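SusD family protein (Bacteroides uniformis, PDB 7KV1) probably binds beta-glucans at the cell surface, as a SusD-family glycan-binding protein of a human gut bacterium. Local coordinates at residues Ile510-Gln514 with Gly515-Ser519. Numbering follows the deposited sequence.
Sequences IPIAQ and GELDS
Ala513 O accepts from two backbone amides in the first turn of helix 514-519. Glu516 N gives the shorter bond, 2.9 Å to Ala513 O, and sits above the carbonyl plane, 48° out of it. Leu517 N reaches Ala513 O weakly, at 3.5 Å. Ala513 is the N-cap residue. Its methyl group cannot accept a hydrogen bond, so its side chain caps no amide. One residue on, Asp518 N donates to Gln514 O at 2.9 Å, nearly in line with the carbonyl bond. Ser519 N continues the pattern to Gly515 O, and Ser519 OG adds a weak bond to the same oxygen. Outside the turn, the Gln514 backbone hydrogen-bonds with that of Glu105, Ile512 N with Gln525 OE1, and Pro511 O with Thr108 OG1. Ile512 and Leu517 form the apolar side. Ile512 CG2, anti to the backbone N, meets Glu516 CB at 3.7 Å and Leu517 CD2 at 4.0 Å. Trp113 of helix 110-129 packs on both Ile512 and Glu516. The Gln514 chain runs out beside the Asp518 carboxylate, with Gln514 CG 4.0 Å from Asp518 OD2. With an alanine in place of Gln514, the backbone bonds would probably stay, but the Asp518 carboxylate would likely lose the chain that lies beside it. The chemistry is that of a helix start: the carbonyls of Ala513, Gln514 and Gly515 take amides from Glu516 onward, Leu517 only weakly.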
loop_
_atom_site.group_PDB
_atom_site.type_symbol
_atom_site.label_atom_id
_atom_site.label_comp_id
_atom_site.label_asym_id
_atom_site.label_seq_id
_atom_site.Cartn_x
_atom_site.Cartn_y
_atom_site.Cartn_z
ATOM N N ILE A 510 -8.606 -11.590 -7.081
ATOM C CA ILE A 510 -9.765 -10.940 -7.754
ATOM C C ILE A 510 -9.789 -11.370 -9.223
ATOM O O ILE A 510 -8.798 -11.827 -9.787
ATOM C CB ILE A 510 -9.717 -9.413 -7.555
ATOM C CG1 ILE A 510 -8.567 -8.794 -8.343
ATOM C CG2 ILE A 510 -9.649 -9.100 -6.068
ATOM C CD1 ILE A 510 -8.510 -7.308 -8.289
ATOM N N PRO A 511 -10.938 -11.217 -9.905
ATOM C CA PRO A 511 -11.022 -11.535 -11.337
ATOM C C PRO A 511 -10.003 -10.779 -12.214
ATOM O O PRO A 511 -9.766 -9.596 -12.024
ATOM C CB PRO A 511 -12.465 -11.123 -11.690
ATOM C CG PRO A 511 -13.198 -11.230 -10.372
ATOM C CD PRO A 511 -12.197 -10.721 -9.353
ATOM N N ILE A 512 -9.469 -11.478 -13.212
ATOM C CA ILE A 512 -8.713 -10.880 -14.346
ATOM C C ILE A 512 -9.754 -10.250 -15.283
ATOM O O ILE A 512 -10.847 -10.862 -15.472
ATOM C CB ILE A 512 -7.854 -11.960 -15.013
ATOM C CG1 ILE A 512 -6.851 -12.564 -14.010
ATOM C CG2 ILE A 512 -7.149 -11.426 -16.233
ATOM C CD1 ILE A 512 -6.150 -13.812 -14.530
ATOM N N ALA A 513 -9.447 -9.078 -15.837
ATOM C CA ALA A 513 -10.370 -8.309 -16.700
ATOM C C ALA A 513 -10.606 -9.078 -18.005
ATOM O O ALA A 513 -9.662 -9.659 -18.563
ATOM C CB ALA A 513 -9.862 -6.918 -16.943
ATOM N N GLN A 514 -11.851 -9.088 -18.476
ATOM C CA GLN A 514 -12.255 -9.871 -19.674
ATOM C C GLN A 514 -11.342 -9.516 -20.859
ATOM O O GLN A 514 -10.974 -10.428 -21.594
ATOM C CB GLN A 514 -13.731 -9.635 -19.992
ATOM C CG GLN A 514 -14.285 -10.673 -20.961
ATOM C CD GLN A 514 -15.626 -10.261 -21.512
ATOM O OE1 GLN A 514 -15.707 -9.620 -22.558
ATOM N NE2 GLN A 514 -16.683 -10.591 -20.789
ATOM N N GLY A 515 -10.955 -8.254 -21.006
ATOM C CA GLY A 515 -10.028 -7.763 -22.049
ATOM C C GLY A 515 -8.718 -8.538 -22.099
ATOM O O GLY A 515 -8.227 -8.824 -23.222
ATOM N N GLU A 516 -8.147 -8.887 -20.938
ATOM C CA GLU A 516 -6.875 -9.653 -20.861
ATOM C C GLU A 516 -7.109 -11.075 -21.366
ATOM O O GLU A 516 -6.267 -11.578 -22.117
ATOM C CB GLU A 516 -6.353 -9.643 -19.428
ATOM C CG GLU A 516 -6.172 -8.248 -18.912
ATOM C CD GLU A 516 -5.160 -7.458 -19.716
ATOM O OE1 GLU A 516 -4.317 -8.095 -20.398
ATOM O OE2 GLU A 516 -5.174 -6.230 -19.608
ATOM N N LEU A 517 -8.229 -11.686 -20.973
ATOM C CA LEU A 517 -8.616 -13.042 -21.418
ATOM C C LEU A 517 -8.791 -13.023 -22.942
ATOM O O LEU A 517 -8.345 -13.983 -23.586
ATOM C CB LEU A 517 -9.901 -13.492 -20.719
ATOM C CG LEU A 517 -9.902 -13.468 -19.189
ATOM C CD1 LEU A 517 -11.224 -14.024 -18.687
ATOM C CD2 LEU A 517 -8.748 -14.271 -18.600
ATOM N N ASP A 518 -9.427 -11.983 -23.478
ATOM C CA ASP A 518 -9.686 -11.806 -24.935
ATOM C C ASP A 518 -8.351 -11.627 -25.678
ATOM O O ASP A 518 -8.234 -12.227 -26.747
ATOM C CB ASP A 518 -10.678 -10.669 -25.217
ATOM C CG ASP A 518 -12.128 -10.900 -24.775
ATOM O OD1 ASP A 518 -12.566 -12.066 -24.600
ATOM O OD2 ASP A 518 -12.829 -9.891 -24.588
ATOM N N SER A 519 -7.368 -10.894 -25.142
ATOM C CA SER A 519 -6.005 -10.744 -25.748
ATOM C C SER A 519 -5.201 -12.043 -25.711
ATOM O O SER A 519 -4.288 -12.174 -26.547
ATOM C CB SER A 519 -5.166 -9.713 -25.056
ATOM O OG SER A 519 -5.702 -8.436 -25.267
#